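Long-range contacts in cytochrome c XoxG (Methylobacterium extorquens, PDB 6ONQ), which binds a heme c and probably carries electrons in lanthanide-dependent methanol oxidation: residues 32-38 against 71-77; 86-90 against 173-177; 112-117 against 163-167. Residue numbers count along the deposited sequence, not the author numbering.

Interaction 1 (32-38 against 71-77)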
loop_
_atom_site.group_PDB
_atom_site.type_symbol
_atom_site.label_atom_id
_atom_site.label_comp_id
_atom_site.label_asym_id
_atom_site.label_seq_id
_atom_site.Cartn_x
_atom_site.Cartn_y
_atom_site.Cartn_z
ATOM N N GLU A 32 -4.387 -2.613 20.319
ATOM C CA GLU A 32 -3.541 -1.684 19.578
ATOM C C GLU A 32 -3.468 -2.027 18.094
ATOM O O GLU A 32 -2.942 -1.224 17.311
ATOM C CB GLU A 32 -2.129 -1.649 20.179
ATOM C CG GLU A 32 -2.003 -0.789 21.443
ATOM C CD GLU A 32 -2.731 0.541 21.323
ATOM O OE1 GLU A 32 -3.656 0.787 22.134
ATOM O OE2 GLU A 32 -2.371 1.343 20.429
ATOM N N LEU A 33 -3.966 -3.204 17.697
ATOM C CA LEU A 33 -4.060 -3.549 16.283
ATOM C C LEU A 33 -5.147 -2.759 15.562
ATOM O O LEU A 33 -5.106 -2.651 14.331
ATOM C CB LEU A 33 -4.334 -5.043 16.119
ATOM C CG LEU A 33 -3.288 -6.041 16.620
ATOM C CD1 LEU A 33 -3.862 -7.455 16.622
ATOM C CD2 LEU A 33 -2.022 -5.978 15.776
ATOM N N ALA A 34 -6.117 -2.218 16.292
ATOM C CA ALA A 34 -7.231 -1.520 15.671
ATOM C C ALA A 34 -6.784 -0.191 15.073
ATOM O O ALA A 34 -5.811 0.423 15.516
ATOM C CB ALA A 34 -8.338 -1.277 16.692
ATOM N N ASN A 35 -7.504 0.242 14.046
ATOM C CA ASN A 35 -7.301 1.542 13.432
ATOM C C ASN A 35 -8.090 2.611 14.183
ATOM O O ASN A 35 -8.997 2.322 14.967
ATOM C CB ASN A 35 -7.733 1.522 11.964
ATOM C CG ASN A 35 -6.792 0.729 11.079
ATOM O OD1 ASN A 35 -5.570 0.801 11.222
ATOM N ND2 ASN A 35 -7.360 -0.026 10.143
ATOM N N LYS A 36 -7.731 3.868 13.923
ATOM C CA LYS A 36 -8.492 5.024 14.393
ATOM C C LYS A 36 -8.354 6.073 13.296
ATOM O O LYS A 36 -7.344 6.779 13.243
ATOM C CB LYS A 36 -7.977 5.546 15.730
ATOM C CG LYS A 36 -8.243 4.653 16.937
ATOM C CD LYS A 36 -7.028 3.790 17.266
ATOM C CE LYS A 36 -7.389 2.662 18.234
ATOM N NZ LYS A 36 -6.253 1.716 18.472
ATOM N N LEU A 37 -9.350 6.160 12.420
ATOM C CA LEU A 37 -9.230 6.990 11.233
ATOM C C LEU A 37 -9.962 8.315 11.405
ATOM O O LEU A 37 -10.587 8.597 12.431
ATOM C CB LEU A 37 -9.763 6.264 9.997
ATOM C CG LEU A 37 -9.529 4.772 9.811
ATOM C CD1 LEU A 37 -10.452 4.263 8.721
ATOM C CD2 LEU A 37 -8.091 4.491 9.454
ATOM N N ASP A 38 -9.872 9.132 10.360
ATOM C CA ASP A 38 -10.590 10.387 10.237
ATOM C C ASP A 38 -12.087 10.165 10.451
ATOM O O ASP A 38 -12.710 9.411 9.687
ATOM C CB ASP A 38 -10.332 10.966 8.846
ATOM C CG ASP A 38 -10.419 12.478 8.807
ATOM O OD1 ASP A 38 -11.031 13.066 9.725
ATOM O OD2 ASP A 38 -9.878 13.076 7.848
ATOM N N PHE A 71 -2.266 -2.176 6.562
ATOM C CA PHE A 71 -1.871 -0.900 7.127
ATOM C C PHE A 71 -2.273 -0.799 8.596
ATOM O O PHE A 71 -2.800 -1.739 9.197
ATOM C CB PHE A 71 -2.497 0.229 6.324
ATOM C CG PHE A 71 -3.966 0.067 6.121
ATOM C CD1 PHE A 71 -4.857 0.407 7.118
ATOM C CD2 PHE A 71 -4.458 -0.436 4.934
ATOM C CE1 PHE A 71 -6.210 0.261 6.925
ATOM C CE2 PHE A 71 -5.814 -0.581 4.739
ATOM C CZ PHE A 71 -6.689 -0.235 5.735
ATOM N N HIS A 72 -2.017 0.377 9.176
ATOM C CA HIS A 72 -2.383 0.651 10.565
ATOM C C HIS A 72 -2.327 2.166 10.755
ATOM O O HIS A 72 -1.246 2.722 10.963
ATOM C CB HIS A 72 -1.466 -0.062 11.541
ATOM C CG HIS A 72 -1.847 0.141 12.972
ATOM N ND1 HIS A 72 -0.919 0.339 13.971
ATOM C CD2 HIS A 72 -3.059 0.184 13.573
ATOM C CE1 HIS A 72 -1.540 0.490 15.126
ATOM N NE2 HIS A 72 -2.839 0.402 14.911
ATOM N N ILE A 73 -3.493 2.809 10.674
ATOM C CA ILE A 73 -3.647 4.246 10.872
ATOM C C ILE A 73 -4.053 4.501 12.315
ATOM O O ILE A 73 -4.798 3.715 12.913
ATOM C CB ILE A 73 -4.687 4.832 9.901
ATOM C CG1 ILE A 73 -4.579 4.167 8.532
ATOM C CG2 ILE A 73 -4.522 6.322 9.766
ATOM C CD1 ILE A 73 -3.263 4.358 7.870
ATOM N N THR A 74 -3.568 5.606 12.878
ATOM C CA THR A 74 -3.774 5.905 14.286
ATOM C C THR A 74 -3.945 7.410 14.470
ATOM O O THR A 74 -3.755 8.200 13.539
ATOM C CB THR A 74 -2.617 5.355 15.130
ATOM O OG1 THR A 74 -1.387 5.492 14.402
ATOM C CG2 THR A 74 -2.854 3.874 15.454
ATOM N N ASN A 75 -4.337 7.788 15.688
ATOM C CA ASN A 75 -4.607 9.173 16.091
ATOM C C ASN A 75 -5.425 9.928 15.046
ATOM O O ASN A 75 -5.002 10.939 14.485
ATOM C CB ASN A 75 -3.316 9.921 16.412
ATOM C CG ASN A 75 -2.408 9.132 17.324
ATOM O OD1 ASN A 75 -2.854 8.212 18.018
ATOM N ND2 ASN A 75 -1.129 9.489 17.339
ATOM N N ASP A 76 -6.627 9.408 14.809
ATOM C CA ASP A 76 -7.654 10.083 14.021
ATOM C C ASP A 76 -7.155 10.445 12.623
ATOM O O ASP A 76 -7.267 11.584 12.164
ATOM C CB ASP A 76 -8.180 11.312 14.762
ATOM C CG ASP A 76 -9.317 10.968 15.718
ATOM O OD1 ASP A 76 -9.032 10.602 16.878
ATOM O OD2 ASP A 76 -10.495 11.052 15.307
ATOM N N GLY A 77 -6.597 9.448 11.942
ATOM C CA GLY A 77 -6.300 9.573 10.531
ATOM C C GLY A 77 -5.059 10.357 10.187
ATOM O O GLY A 77 -4.911 10.776 9.033
#

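Interaction 2 (86-90 against 173-177)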
loop_
_atom_site.group_PDB
_atom_site.type_symbol
_atom_site.label_atom_id
_atom_site.label_comp_id
_atom_site.label_asym_id
_atom_site.label_seq_id
_atom_site.Cartn_x
_atom_site.Cartn_y
_atom_site.Cartn_z
ATOM N N SER A 86 6.288 4.401 3.737
ATOM C CA SER A 86 7.302 4.016 2.764
ATOM C C SER A 86 6.692 3.756 1.390
ATOM O O SER A 86 7.249 4.170 0.365
ATOM C CB SER A 86 8.054 2.786 3.265
ATOM O OG SER A 86 8.906 2.273 2.260
ATOM N N GLY A 87 5.542 3.075 1.353
ATOM C CA GLY A 87 4.898 2.773 0.086
ATOM C C GLY A 87 4.424 3.998 -0.672
ATOM O O GLY A 87 4.440 4.004 -1.906
ATOM N N TYR A 88 3.984 5.040 0.043
ATOM C CA TYR A 88 3.679 6.305 -0.623
ATOM C C TYR A 88 4.883 6.788 -1.420
ATOM O O TYR A 88 4.774 7.109 -2.610
ATOM C CB TYR A 88 3.247 7.368 0.396
ATOM C CG TYR A 88 3.003 8.750 -0.215
ATOM C CD1 TYR A 88 4.059 9.625 -0.462
ATOM C CD2 TYR A 88 1.718 9.180 -0.544
ATOM C CE1 TYR A 88 3.845 10.875 -1.031
ATOM C CE2 TYR A 88 1.497 10.436 -1.114
ATOM C CZ TYR A 88 2.568 11.279 -1.353
ATOM O OH TYR A 88 2.375 12.527 -1.915
ATOM N N ARG A 89 6.050 6.827 -0.780
ATOM C CA ARG A 89 7.209 7.403 -1.443
ATOM C C ARG A 89 7.622 6.563 -2.641
ATOM O O ARG A 89 7.886 7.103 -3.722
ATOM C CB ARG A 89 8.349 7.577 -0.437
ATOM C CG ARG A 89 8.066 8.711 0.562
ATOM C CD ARG A 89 9.134 8.876 1.646
ATOM N NE ARG A 89 9.716 7.604 2.060
ATOM C CZ ARG A 89 10.996 7.285 1.890
ATOM N NH1 ARG A 89 11.822 8.156 1.315
ATOM N NH2 ARG A 89 11.448 6.100 2.292
ATOM N N ARG A 90 7.643 5.240 -2.485
ATOM C CA ARG A 90 7.963 4.381 -3.617
ATOM C C ARG A 90 6.956 4.554 -4.746
ATOM O O ARG A 90 7.319 4.488 -5.929
ATOM C CB ARG A 90 8.026 2.930 -3.159
ATOM C CG ARG A 90 8.977 2.727 -2.015
ATOM C CD ARG A 90 10.409 2.886 -2.491
ATOM N NE ARG A 90 11.342 2.997 -1.373
ATOM C CZ ARG A 90 12.662 3.101 -1.507
ATOM N NH1 ARG A 90 13.435 3.194 -0.431
ATOM N NH2 ARG A 90 13.206 3.112 -2.719
ATOM N N ARG A 173 -5.823 11.736 -0.005
ATOM C CA ARG A 173 -4.869 12.126 -1.044
ATOM C C ARG A 173 -3.843 13.117 -0.519
ATOM O O ARG A 173 -3.539 14.129 -1.152
ATOM C CB ARG A 173 -5.597 12.690 -2.252
ATOM C CG ARG A 173 -6.768 11.861 -2.704
ATOM C CD ARG A 173 -7.301 12.425 -3.993
ATOM N NE ARG A 173 -6.270 13.222 -4.645
ATOM C CZ ARG A 173 -6.444 13.880 -5.784
ATOM N NH1 ARG A 173 -7.620 13.835 -6.403
ATOM N NH2 ARG A 173 -5.442 14.583 -6.298
ATOM N N ALA A 174 -3.288 12.821 0.644
ATOM C CA ALA A 174 -2.273 13.649 1.267
ATOM C C ALA A 174 -0.948 12.902 1.308
ATOM O O ALA A 174 -0.874 11.700 1.052
ATOM C CB ALA A 174 -2.707 14.053 2.678
ATOM N N ARG A 175 0.108 13.636 1.619
ATOM C CA ARG A 175 1.321 12.888 1.919
ATOM C C ARG A 175 1.343 12.531 3.405
ATOM O O ARG A 175 0.956 13.354 4.244
ATOM C CB ARG A 175 2.557 13.709 1.554
ATOM C CG ARG A 175 3.871 13.192 2.111
ATOM C CD ARG A 175 4.980 14.198 1.881
ATOM N NE ARG A 175 5.542 14.112 0.533
ATOM C CZ ARG A 175 6.560 13.321 0.198
ATOM N NH1 ARG A 175 7.134 12.537 1.110
ATOM N NH2 ARG A 175 7.004 13.311 -1.052
ATOM N N PRO A 176 1.744 11.314 3.773
ATOM C CA PRO A 176 1.777 10.954 5.198
ATOM C C PRO A 176 2.785 11.804 5.957
ATOM O O PRO A 176 3.930 11.960 5.527
ATOM C CB PRO A 176 2.173 9.472 5.184
ATOM C CG PRO A 176 1.789 8.989 3.829
ATOM C CD PRO A 176 2.022 10.154 2.909
ATOM N N GLY A 177 2.349 12.351 7.078
ATOM C CA GLY A 177 3.184 13.172 7.948
ATOM C C GLY A 177 3.722 12.344 9.074
ATOM O O GLY A 177 4.795 11.708 8.983
#

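Interaction 3 (112-117 against 163-167). With HEC (heme c), chain B.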
loop_
_atom_site.group_PDB
_atom_site.type_symbol
_atom_site.label_atom_id
_atom_site.label_comp_id
_atom_site.label_asym_id
_atom_site.label_seq_id
_atom_site.Cartn_x
_atom_site.Cartn_y
_atom_site.Cartn_z
ATOM N N LEU A 112 -5.254 2.856 -9.340
ATOM C CA LEU A 112 -4.952 1.768 -8.423
ATOM C C LEU A 112 -5.680 1.873 -7.088
ATOM O O LEU A 112 -5.713 0.883 -6.350
ATOM C CB LEU A 112 -3.441 1.693 -8.187
ATOM C CG LEU A 112 -2.634 1.533 -9.480
ATOM C CD1 LEU A 112 -1.169 1.319 -9.175
ATOM C CD2 LEU A 112 -3.180 0.417 -10.360
ATOM N N LYS A 113 -6.261 3.022 -6.739
ATOM C CA LYS A 113 -7.049 3.024 -5.510
ATOM C C LYS A 113 -8.334 2.231 -5.690
ATOM O O LYS A 113 -8.877 1.711 -4.713
ATOM C CB LYS A 113 -7.361 4.446 -5.043
ATOM C CG LYS A 113 -8.160 5.285 -6.018
ATOM C CD LYS A 113 -9.142 6.185 -5.285
ATOM C CE LYS A 113 -10.434 6.362 -6.073
ATOM N NZ LYS A 113 -11.365 7.325 -5.409
ATOM N N ASP A 114 -8.827 2.119 -6.926
ATOM C CA ASP A 114 -9.965 1.252 -7.194
ATOM C C ASP A 114 -9.532 -0.183 -7.472
ATOM O O ASP A 114 -10.322 -1.114 -7.269
ATOM C CB ASP A 114 -10.776 1.792 -8.375
ATOM C CG ASP A 114 -11.569 3.055 -8.021
ATOM O OD1 ASP A 114 -11.747 3.915 -8.916
ATOM O OD2 ASP A 114 -12.014 3.194 -6.855
ATOM N N SER A 115 -8.290 -0.370 -7.926
ATOM C CA SER A 115 -7.799 -1.696 -8.291
ATOM C C SER A 115 -7.734 -2.614 -7.080
ATOM O O SER A 115 -8.116 -3.789 -7.151
ATOM C CB SER A 115 -6.413 -1.584 -8.934
ATOM O OG SER A 115 -6.494 -1.210 -10.300
ATOM N N LEU A 116 -7.254 -2.105 -5.967
ATOM C CA LEU A 116 -7.045 -2.958 -4.820
ATOM C C LEU A 116 -8.298 -3.181 -4.019
ATOM O O LEU A 116 -8.217 -3.610 -2.863
ATOM C CB LEU A 116 -5.923 -2.388 -3.963
ATOM C CG LEU A 116 -4.680 -2.950 -4.645
ATOM C CD1 LEU A 116 -3.446 -2.272 -4.213
ATOM C CD2 LEU A 116 -4.575 -4.435 -4.373
ATOM N N LYS A 117 -9.456 -2.901 -4.610
ATOM C CA LYS A 117 -10.699 -3.467 -4.111
ATOM C C LYS A 117 -10.923 -4.884 -4.638
ATOM O O LYS A 117 -11.415 -5.737 -3.894
ATOM C CB LYS A 117 -11.868 -2.560 -4.484
ATOM C CG LYS A 117 -11.717 -1.133 -3.989
ATOM C CD LYS A 117 -12.806 -0.229 -4.572
ATOM C CE LYS A 117 -12.539 1.243 -4.278
ATOM N NZ LYS A 117 -13.006 1.617 -2.916
ATOM N N LEU A 163 -1.409 1.286 -1.207
ATOM C CA LEU A 163 -2.531 1.286 -2.134
ATOM C C LEU A 163 -3.743 0.558 -1.556
ATOM O O LEU A 163 -4.877 0.826 -1.962
ATOM C CB LEU A 163 -2.112 0.661 -3.454
ATOM C CG LEU A 163 -1.192 1.419 -4.402
ATOM C CD1 LEU A 163 -0.693 0.464 -5.485
ATOM C CD2 LEU A 163 -1.918 2.621 -5.003
ATOM N N ARG A 164 -3.523 -0.362 -0.614
ATOM C CA ARG A 164 -4.636 -0.945 0.121
ATOM C C ARG A 164 -5.317 0.093 0.996
ATOM O O ARG A 164 -6.550 0.127 1.088
ATOM C CB ARG A 164 -4.148 -2.106 0.978
ATOM C CG ARG A 164 -5.026 -3.320 0.888
ATOM C CD ARG A 164 -4.731 -4.300 2.003
ATOM N NE ARG A 164 -5.917 -5.103 2.261
ATOM C CZ ARG A 164 -5.929 -6.255 2.917
ATOM N NH1 ARG A 164 -4.804 -6.764 3.400
ATOM N NH2 ARG A 164 -7.079 -6.894 3.083
ATOM N N ALA A 165 -4.530 0.939 1.664
ATOM C CA ALA A 165 -5.114 1.997 2.484
ATOM C C ALA A 165 -5.887 2.995 1.640
ATOM O O ALA A 165 -6.890 3.551 2.102
ATOM C CB ALA A 165 -4.027 2.707 3.284
ATOM N N ARG A 166 -5.447 3.232 0.405
ATOM C CA ARG A 166 -6.225 4.070 -0.501
ATOM C C ARG A 166 -7.541 3.398 -0.862
ATOM O O ARG A 166 -8.605 4.024 -0.816
ATOM C CB ARG A 166 -5.414 4.383 -1.759
ATOM C CG ARG A 166 -4.139 5.189 -1.488
ATOM C CD ARG A 166 -4.436 6.656 -1.186
ATOM N NE ARG A 166 -5.084 7.303 -2.320
ATOM C CZ ARG A 166 -6.297 7.848 -2.284
ATOM N NH1 ARG A 166 -7.012 7.845 -1.160
ATOM N NH2 ARG A 166 -6.797 8.394 -3.380
ATOM N N ALA A 167 -7.486 2.110 -1.201
ATOM C CA ALA A 167 -8.677 1.395 -1.641
ATOM C C ALA A 167 -9.722 1.318 -0.542
ATOM O O ALA A 167 -10.925 1.341 -0.824
ATOM C CB ALA A 167 -8.296 -0.005 -2.114
HETATM FE FE HEC B . 1.070 -0.220 -13.685
HETATM C CHA HEC B . -1.808 -1.807 -14.729
HETATM C CHB HEC B . 0.514 -1.329 -10.569
HETATM C CHC HEC B . 4.001 1.237 -12.628
HETATM C CHD HEC B . 1.318 1.378 -16.696
HETATM N NA HEC B . -0.397 -1.314 -12.823
HETATM C C1A HEC B . -1.452 -1.966 -13.413
HETATM C C2A HEC B . -2.073 -2.831 -12.420
HETATM C C3A HEC B . -1.415 -2.684 -11.280
HETATM C C4A HEC B . -0.364 -1.741 -11.519
HETATM C CMA HEC B . -1.677 -3.354 -9.917
HETATM C CAA HEC B . -3.293 -3.737 -12.641
HETATM C CBA HEC B . -4.489 -2.809 -12.801
HETATM C CGA HEC B . -5.782 -3.569 -12.793
HETATM O O1A HEC B . -5.900 -4.588 -13.520
HETATM O O2A HEC B . -6.699 -3.130 -12.063
HETATM N NB HEC B . 2.086 -0.060 -11.959
HETATM C C1B HEC B . 1.644 -0.605 -10.779
HETATM C C2B HEC B . 2.576 -0.303 -9.730
HETATM C C3B HEC B . 3.569 0.399 -10.253
HETATM C C4B HEC B . 3.275 0.581 -11.673
HETATM C CMB HEC B . 2.475 -0.743 -8.260
HETATM C CAB HEC B . 4.749 0.862 -9.354
HETATM C CBB HEC B . 5.949 1.117 -9.834
HETATM N NC HEC B . 2.396 1.107 -14.518
HETATM C C1C HEC B . 3.582 1.509 -13.920
HETATM C C2C HEC B . 4.312 2.275 -14.908
HETATM C C3C HEC B . 3.589 2.337 -16.033
HETATM C C4C HEC B . 2.358 1.590 -15.814
HETATM C CMC HEC B . 5.689 2.943 -14.699
HETATM C CAC HEC B . 4.074 3.089 -17.307
HETATM C CBC HEC B . 3.217 3.772 -18.059
HETATM N ND HEC B . -0.043 -0.204 -15.367
HETATM C C1D HEC B . 0.256 0.502 -16.522
HETATM C C2D HEC B . -0.742 0.146 -17.519
HETATM C C3D HEC B . -1.587 -0.734 -16.978
HETATM C C4D HEC B . -1.174 -0.966 -15.612
HETATM C CMD HEC B . -0.829 0.670 -18.966
HETATM C CAD HEC B . -2.806 -1.368 -17.674
HETATM C CBD HEC B . -2.468 -2.718 -18.299
HETATM C CGD HEC B . -3.713 -3.286 -18.936
HETATM O O1D HEC B . -4.655 -2.503 -19.218
HETATM O O2D HEC B . -3.775 -4.515 -19.171
#

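Interaction 1 (32-38 against 71-77)
Side-chain conformations and two backbone hydrogen bonds hold segment 32-38, extended from Ala34 on, along the end of strand 69-74 and the turn that follows. Asn35, with chi1 m, swings its amide inward: OD1 accepts a hydrogen bond from Ile73 N (2.9 Å, 143°), while ND2 meets Phe71 CE1 at the ring edge, 3.4 Å away. A backbone bond runs beside it: Lys36 N donates to Ile73 O at 3.1 Å (153°). The trans chi1 of His72 carries its imidazole to the backbone of residues 32-34, where NE2 makes a weak hydrogen bond to Ala34 O (3.0 Å, 133°). That carbonyl has a second donor, because Lys36, with chi2 off-rotamer at 97°, bends back and sets NZ 3.3 Å from Ala34 O. Leu37 starts with CA-to-CB pointing away, yet its m,t rotamer returns CD2 to 3.5 Å from Ile73 CB; Leu49 of helix 46-51 touches both Leu37 and Asn35. Beyond the strand, Asn75, Asp76 and Gly77 all have positive phi. Gly77 N reaches Lys36 O at 3.1 Å, and glycine suits the place: an ideal CB would lie 2.7 Å from Asp38 N, a clash. The bonds to Ile73 and Gly77 therefore fasten an N-terminal arm, without regular strand structure, alongside a beta-hairpin turn between strands 69-74 and 79-80 of a small antiparallel sheet, away from the heme.

Interaction 2 (86-90 against 173-177)
One turn of helix 82-94 meets the loop that follows helix 156-167, and the contact is almost wholly the work of a single ring. Ser86 and Gly87, at the start of the segment, do not touch residues 173-177; Ser86 OG instead hydrogen-bonds Asp158 on helix 156-167. Tyr88 comes next, its CA-to-CB bond aimed toward the loop and its chi1 trans. Pro176 CD lies 3.8 Å from the centroid of the Tyr88 ring and 22° off the ring normal, and Arg175 CA lies 4.2 Å from it at 27°, so both are CH-pi contacts over the face. The same ring has Tyr88 CE2 3.5 Å from Ala174 O and Tyr88 OH 3.7 Å from Arg175 CB, while Tyr88 CE1 sits over one face of the Arg175 guanidinium. Arg89 adds a marginal touch, with its CG 4.0 Å from Arg175 NH1. Arg90 has turned elsewhere, making a cation-pi contact with Tyr155. No hydrogen bond joins the segments, and the buried area is a modest 210 Å². A proline-aromatic CH-pi contact thus lays the loop on the outside of the helix that leads into the CXXCH heme-attachment motif beginning at the covalently bound Cys95, as the first core helix does in class I cytochromes c.

Interaction 3 (112-117 against 163-167)
Helices 112-117 and 163-167 cross almost at right angles (-86°), their axes approaching to 7.4 Å. Leu163 opens the contact from the second helix: its CB packs 3.3 Å from Leu116 CD1, and its CD2 lies 3.6 Å from Leu112 CB. Arg164 has its CA-to-CB bond directed away and its guanidinium salt-bridged to Asp64; Ala165 takes no part. Arg166 comes back toward the first helix, with Lys113 CB over one face of its guanidinium and Lys113 CD 3.7 Å from Arg166 NH2; its hydrogen bonds go to the carbonyls of Trp171 and Asp102, and Lys113 NZ pairs with Glu43. Ala167 and Lys113 have the closest CA atoms, 4.5 Å apart. Consistent with its small side chain, Ala167 makes a CA-H...O contact from CA to Lys113 O (3.1 Å, 131°), and Ala167 CB rests 3.8 Å from Leu116 CB. Lys117 NZ donates to Ala167 O at 3.0 Å and also forms a salt bridge with Asp45. Another side of helix 112-117 meets the cofactor: Ser115 OG donates to propionate oxygen O2A of the heme (2.6 Å), and Leu112 CD1 is 3.4 Å from heme CHB, an arrangement that forms part of the heme pocket of a c-type cytochrome.

Interaction 3 is the buried contact: two helices meet mainly through leucines and alanine, plus lysine-arginine contacts and one lysine-to-carbonyl hydrogen bond, and one helix lines the heme pocket. Interaction 2 is a surface contact in which CH-pi packing replaces hydrogen bonding, whereas partly buried interaction 1 relies mainly on backbone and amide hydrogen bonds. The three use different elements but adjoin through 163-167: Phe71 CE2 of interaction 1 packs 3.5 Å from Ala165 CA, and Arg173 CG of interaction 2 lies 3.5 Å from Arg166 NH2. Interactions 1 and 2 do not touch (nearest atoms about 7 Å apart). In sequence, interaction 3 falls between the segments of interaction 2, after interaction 1 closes.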